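4'-phospho-dehydrooxetanocin synthase (Bacillus megaterium, PDB 5UL3) catalyses the oxidative ring contraction of dAMP to an oxetane aldehyde in oxetanocin A biosynthesis, using cobalamin, a [4Fe-4S] cluster and S-adenosylmethionine. Local coordinates at residues T119-N124 with E156-Q161; F476-K481 with T583-K588. All coordinates share one frame; numbering follows the deposited sequence.

Contact 1 (T119-N124 with E156-Q161); sequences TVTLVN and ELIDMQ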
loop_
_atom_site.group_PDB
_atom_site.type_symbol
_atom_site.label_atom_id
_atom_site.label_comp_id
_atom_site.label_asym_id
_atom_site.label_seq_id
_atom_site.Cartn_x
_atom_site.Cartn_y
_atom_site.Cartn_z
ATOM N N THR A 119 9.317 24.831 11.419
ATOM C CA THR A 119 9.164 24.282 10.081
ATOM C C THR A 119 9.627 22.833 10.086
ATOM O O THR A 119 10.688 22.514 10.636
ATOM C CB THR A 119 9.952 25.094 9.054
ATOM O OG1 THR A 119 9.323 26.371 8.906
ATOM C CG2 THR A 119 9.962 24.382 7.694
ATOM N N VAL A 120 8.818 21.965 9.482
ATOM C CA VAL A 120 9.109 20.544 9.349
ATOM C C VAL A 120 9.090 20.217 7.867
ATOM O O VAL A 120 8.094 20.488 7.192
ATOM C CB VAL A 120 8.062 19.693 10.093
ATOM C CG1 VAL A 120 8.324 18.215 9.882
ATOM C CG2 VAL A 120 8.036 20.051 11.591
ATOM N N THR A 121 10.176 19.634 7.359
ATOM C CA THR A 121 10.211 19.137 5.984
ATOM C C THR A 121 10.207 17.613 6.020
ATOM O O THR A 121 11.025 17.005 6.718
ATOM C CB THR A 121 11.440 19.649 5.221
ATOM O OG1 THR A 121 11.366 21.073 5.124
ATOM C CG2 THR A 121 11.445 19.102 3.786
ATOM N N LEU A 122 9.250 17.013 5.312
ATOM C CA LEU A 122 9.101 15.564 5.223
ATOM C C LEU A 122 9.361 15.165 3.784
ATOM O O LEU A 122 8.767 15.747 2.870
ATOM C CB LEU A 122 7.697 15.122 5.625
ATOM C CG LEU A 122 7.306 15.501 7.052
ATOM C CD1 LEU A 122 5.848 15.162 7.301
ATOM C CD2 LEU A 122 8.222 14.791 8.061
ATOM N N VAL A 123 10.216 14.165 3.594
ATOM C CA VAL A 123 10.681 13.739 2.276
ATOM C C VAL A 123 10.300 12.276 2.074
ATOM O O VAL A 123 10.728 11.409 2.848
ATOM C CB VAL A 123 12.200 13.916 2.140
ATOM C CG1 VAL A 123 12.648 13.614 0.694
ATOM C CG2 VAL A 123 12.618 15.328 2.557
ATOM N N ASN A 124 9.497 12.002 1.046
ATOM C CA ASN A 124 9.213 10.624 0.647
ATOM C C ASN A 124 10.263 10.174 -0.365
ATOM O O ASN A 124 10.380 10.782 -1.433
ATOM C CB ASN A 124 7.823 10.495 0.021
ATOM C CG ASN A 124 7.523 9.055 -0.398
ATOM O OD1 ASN A 124 7.860 8.127 0.329
ATOM N ND2 ASN A 124 6.928 8.871 -1.576
ATOM N N GLU A 156 6.529 21.259 5.003
ATOM C CA GLU A 156 6.881 21.219 3.587
ATOM C C GLU A 156 7.018 19.760 3.179
ATOM O O GLU A 156 7.647 18.977 3.893
ATOM C CB GLU A 156 8.181 21.981 3.321
ATOM C CG GLU A 156 8.864 21.629 1.994
ATOM C CD GLU A 156 8.934 22.801 1.024
ATOM O OE1 GLU A 156 8.503 23.911 1.407
ATOM O OE2 GLU A 156 9.421 22.608 -0.119
ATOM N N LEU A 157 6.420 19.403 2.040
ATOM C CA LEU A 157 6.426 18.036 1.529
ATOM C C LEU A 157 7.295 17.968 0.283
ATOM O O LEU A 157 7.149 18.798 -0.624
ATOM C CB LEU A 157 5.010 17.571 1.185
ATOM C CG LEU A 157 4.088 17.355 2.401
ATOM C CD1 LEU A 157 2.652 17.155 1.942
ATOM C CD2 LEU A 157 4.601 16.132 3.156
ATOM N N ILE A 158 8.189 16.987 0.253
ATOM C CA ILE A 158 9.011 16.682 -0.911
ATOM C C ILE A 158 8.794 15.213 -1.243
ATOM O O ILE A 158 8.863 14.360 -0.348
ATOM C CB ILE A 158 10.503 16.952 -0.648
ATOM C CG1 ILE A 158 10.728 18.399 -0.196
ATOM C CG2 ILE A 158 11.316 16.665 -1.927
ATOM C CD1 ILE A 158 12.161 18.661 0.230
ATOM N N ASP A 159 8.537 14.909 -2.524
ATOM C CA ASP A 159 8.227 13.539 -2.935
ATOM C C ASP A 159 9.100 13.180 -4.134
ATOM O O ASP A 159 8.911 13.732 -5.223
ATOM C CB ASP A 159 6.746 13.385 -3.295
ATOM C CG ASP A 159 6.314 11.911 -3.427
ATOM O OD1 ASP A 159 7.193 11.027 -3.520
ATOM O OD2 ASP A 159 5.090 11.634 -3.408
ATOM N N MET A 160 10.046 12.260 -3.927
ATOM C CA MET A 160 10.852 11.756 -5.040
ATOM C C MET A 160 10.034 10.999 -6.075
ATOM O O MET A 160 10.539 10.768 -7.180
ATOM C CB MET A 160 11.963 10.847 -4.521
ATOM C CG MET A 160 13.012 11.588 -3.706
ATOM S SD MET A 160 14.372 10.506 -3.279
ATOM C CE MET A 160 15.208 10.396 -4.886
ATOM N N GLN A 161 8.786 10.620 -5.771
ATOM C CA GLN A 161 7.977 9.928 -6.774
ATOM C C GLN A 161 7.771 10.773 -8.015
ATOM O O GLN A 161 7.594 10.225 -9.108
ATOM C CB GLN A 161 6.606 9.564 -6.233
ATOM C CG GLN A 161 6.555 8.468 -5.208
ATOM C CD GLN A 161 5.101 8.142 -4.906
ATOM O OE1 GLN A 161 4.561 7.157 -5.401
ATOM N NE2 GLN A 161 4.447 9.008 -4.152
#

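Contact 2 (F476-K481 with T583-K588); sequences FDQLMK and TSFVDK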
loop_
_atom_site.group_PDB
_atom_site.type_symbol
_atom_site.label_atom_id
_atom_site.label_comp_id
_atom_site.label_asym_id
_atom_site.label_seq_id
_atom_site.Cartn_x
_atom_site.Cartn_y
_atom_site.Cartn_z
ATOM N N PHE A 476 5.579 -21.913 -2.640
ATOM C CA PHE A 476 6.705 -22.562 -1.978
ATOM C C PHE A 476 6.986 -21.915 -0.626
ATOM O O PHE A 476 6.974 -20.688 -0.501
ATOM C CB PHE A 476 7.956 -22.464 -2.855
ATOM C CG PHE A 476 7.797 -23.072 -4.228
ATOM C CD1 PHE A 476 7.851 -24.453 -4.400
ATOM C CD2 PHE A 476 7.637 -22.267 -5.347
ATOM C CE1 PHE A 476 7.729 -25.020 -5.655
ATOM C CE2 PHE A 476 7.507 -22.833 -6.617
ATOM C CZ PHE A 476 7.560 -24.211 -6.771
ATOM N N ASP A 477 7.244 -22.734 0.397
ATOM C CA ASP A 477 7.763 -22.181 1.642
ATOM C C ASP A 477 8.798 -23.139 2.215
ATOM O O ASP A 477 8.738 -24.351 1.987
ATOM C CB ASP A 477 6.665 -21.875 2.677
ATOM C CG ASP A 477 6.041 -23.123 3.290
ATOM O OD1 ASP A 477 5.394 -23.887 2.552
ATOM O OD2 ASP A 477 6.147 -23.297 4.534
ATOM N N GLN A 478 9.744 -22.568 2.961
ATOM C CA GLN A 478 10.990 -23.257 3.274
ATOM C C GLN A 478 10.792 -24.426 4.229
ATOM O O GLN A 478 11.609 -25.353 4.226
ATOM C CB GLN A 478 12.001 -22.260 3.853
ATOM C CG GLN A 478 12.579 -21.272 2.826
ATOM C CD GLN A 478 11.725 -20.021 2.617
ATOM O OE1 GLN A 478 10.592 -19.927 3.097
ATOM N NE2 GLN A 478 12.287 -19.048 1.913
ATOM N N LEU A 479 9.730 -24.426 5.026
ATOM C CA LEU A 479 9.518 -25.518 5.967
ATOM C C LEU A 479 8.692 -26.655 5.383
ATOM O O LEU A 479 8.415 -27.624 6.097
ATOM C CB LEU A 479 8.854 -24.993 7.248
ATOM C CG LEU A 479 9.697 -23.936 7.968
ATOM C CD1 LEU A 479 9.040 -23.445 9.254
ATOM C CD2 LEU A 479 11.092 -24.491 8.248
ATOM N N MET A 480 8.311 -26.575 4.107
ATOM C CA MET A 480 7.512 -27.622 3.486
ATOM C C MET A 480 8.347 -28.884 3.293
ATOM O O MET A 480 9.458 -28.831 2.758
ATOM C CB MET A 480 6.979 -27.164 2.126
ATOM C CG MET A 480 6.007 -28.161 1.467
ATOM S SD MET A 480 5.641 -27.697 -0.245
ATOM C CE MET A 480 4.803 -26.110 0.006
ATOM N N LYS A 481 7.791 -30.016 3.701
ATOM C CA LYS A 481 8.443 -31.314 3.576
ATOM C C LYS A 481 7.657 -32.163 2.590
ATOM O O LYS A 481 6.455 -32.383 2.778
ATOM C CB LYS A 481 8.541 -32.006 4.937
ATOM C CG LYS A 481 9.547 -31.353 5.868
ATOM C CD LYS A 481 9.765 -32.160 7.141
ATOM C CE LYS A 481 10.894 -31.553 7.959
ATOM N NZ LYS A 481 11.104 -32.285 9.237
ATOM N N THR A 583 16.850 -17.411 3.093
ATOM C CA THR A 583 16.600 -18.680 3.772
ATOM C C THR A 583 16.539 -19.827 2.774
ATOM O O THR A 583 15.859 -19.724 1.745
ATOM C CB THR A 583 15.277 -18.629 4.556
ATOM O OG1 THR A 583 15.200 -17.403 5.302
ATOM C CG2 THR A 583 15.155 -19.826 5.513
ATOM N N SER A 584 17.233 -20.920 3.087
ATOM C CA SER A 584 17.184 -22.128 2.277
ATOM C C SER A 584 16.029 -23.020 2.724
ATOM O O SER A 584 15.447 -22.840 3.795
ATOM C CB SER A 584 18.507 -22.892 2.360
ATOM O OG SER A 584 19.592 -22.112 1.887
ATOM N N PHE A 585 15.698 -23.996 1.880
ATOM C CA PHE A 585 14.586 -24.903 2.139
ATOM C C PHE A 585 15.067 -26.130 2.900
ATOM O O PHE A 585 16.127 -26.678 2.595
ATOM C CB PHE A 585 13.937 -25.350 0.827
ATOM C CG PHE A 585 13.111 -24.280 0.154
ATOM C CD1 PHE A 585 13.709 -23.148 -0.378
ATOM C CD2 PHE A 585 11.745 -24.429 0.040
ATOM C CE1 PHE A 585 12.947 -22.161 -0.999
ATOM C CE2 PHE A 585 10.965 -23.449 -0.571
ATOM C CZ PHE A 585 11.576 -22.311 -1.097
ATOM N N VAL A 586 14.259 -26.571 3.868
ATOM C CA VAL A 586 14.598 -27.766 4.635
ATOM C C VAL A 586 14.499 -29.014 3.763
ATOM O O VAL A 586 15.198 -30.008 4.010
ATOM C CB VAL A 586 13.711 -27.870 5.889
ATOM C CG1 VAL A 586 12.293 -28.318 5.530
ATOM C CG2 VAL A 586 14.337 -28.824 6.901
ATOM N N ASP A 587 13.657 -28.983 2.728
ATOM C CA ASP A 587 13.540 -30.064 1.753
ATOM C C ASP A 587 14.266 -29.630 0.478
ATOM O O ASP A 587 13.797 -28.738 -0.237
ATOM C CB ASP A 587 12.061 -30.374 1.504
ATOM C CG ASP A 587 11.837 -31.531 0.549
ATOM O OD1 ASP A 587 12.433 -31.552 -0.549
ATOM O OD2 ASP A 587 11.020 -32.408 0.889
ATOM N N LYS A 588 15.410 -30.268 0.187
ATOM C CA LYS A 588 16.248 -29.834 -0.936
ATOM C C LYS A 588 15.524 -29.915 -2.273
ATOM O O LYS A 588 15.781 -29.097 -3.162
ATOM C CB LYS A 588 17.527 -30.668 -1.016
ATOM C CG LYS A 588 18.613 -30.311 -0.011
ATOM C CD LYS A 588 19.955 -30.907 -0.453
ATOM C CE LYS A 588 20.999 -30.859 0.654
ATOM N NZ LYS A 588 20.691 -31.815 1.756
HETATM O O HOH W 1 11.392 -27.109 2.162
#

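Contact 1 (T119-N124 with E156-Q161)
Asn124 and Asp159, paired at the C-terminal ends of two parallel strands, send their side chains out next to each other on the same face of the sheet, their amide and carboxylate planes turned 65° apart. CG of Asn124 is anti to the backbone N (chi1 180°), beside the Asp159 side chain, and Asn124 ND2 donates to Asp159 OD1 over 2.9 Å from above the carboxylate plane. From the opposite face of that plane Gln161 N reaches Asp159 OD1 at 2.8 Å, closing an Asx turn, while Gln161 NE2 meets the syn lone pair of Asp159 OD2 at 2.8 Å. Both carboxylate oxygens are thus gripped and the rotation of the group is fixed. Leu122 and Leu157 share this face, packed against helix 138-149. On the other face Ile158 CD1 touches Thr121 CG2 at 3.7 Å and Val123 CG2 at 4.1 Å; Thr121 and Ile158 also touch helix 166-176. Backbone bonds alternate between the strands, from Glu156 N to Val120 O (2.8 Å) through to Met160 N to Asn124 O (2.9 Å). Gln161 NE2 also donates to Arg135 O, beside the cofactor. Strand 119-124, helix 138-149 and strand 154-159 form a beta-alpha-beta unit of the Rossmann fold that houses cobalamin.

Contact 2 (F476-K481 with T583-K588)
Thr583 meets Gln478, whose side chain runs across it at about a right angle, in a loop-to-loop contact built round the type I beta turn Asp477-Met480. Thr583 CG2 packs on Gln478 CG at 4.0 Å, while the amide at the end of Gln478 donates from NE2 to Met544 O. At Ser584 it is the backbone that counts: Ser584 O lies 3.4 Å from Gln478 CG and is buried with no hydrogen-bonding partner in the model.

Phe585 follows with the main side-chain contact. Gln478 CG sits over the centre of the Phe585 ring in a CH-pi contact, 3.9 Å from the centroid and 11° off the ring normal. In Gln478, CG is anti to the carbonyl carbon (chi1 -72°), which sets that methylene above the ring, and a bend at chi2 then carries CD onward. Phe476 CB approaches the ring's edge, 3.9 Å from Phe585 CE2, and helix 588-617 contributes Ser594 beside the ring.

Val586 supplies the direct hydrogen bond between the loops, Val586 N donating to Gln478 O at 2.9 Å with an N-H...O angle of 169°. Its CG1 packs beside Leu479 CA and against Lys481 CG, whose extended chain ends in a salt bridge from NZ to Glu563 OE2.

Asp587 is the N-cap of helix 588-617, its OD1 accepting from Asn590 N, while its OD2 accepts from Gly482 N, just past the other loop. Asp587 N donates to a bridging water 3.0 Å away, which in turn donates to Gln478 O and to Met480 O, at 2.7 Å from each oxygen.

Overall arrangement
From the N terminus, the chain passes the small antiparallel sheet formed by strands from 49-53 to 102-106 and enters the cobalamin-binding Rossmann domain. There contact 1 closes a short loop that contains helix 138-149, pairing strand 119-124 with strand 154-159 at the edge of the sheet in this chain. The chain then runs through the partial barrel of the radical SAM domain, and contact 2 opens after strand 470-473. It closes a longer loop of about a hundred residues, tying the end of that barrel to the start of helix 588-617. The two contacts are in series, neither nested nor crossed. The centres of contact 1 and contact 2 lie about 42 Å apart. They sit on opposite sides of the chain's centre and do not touch.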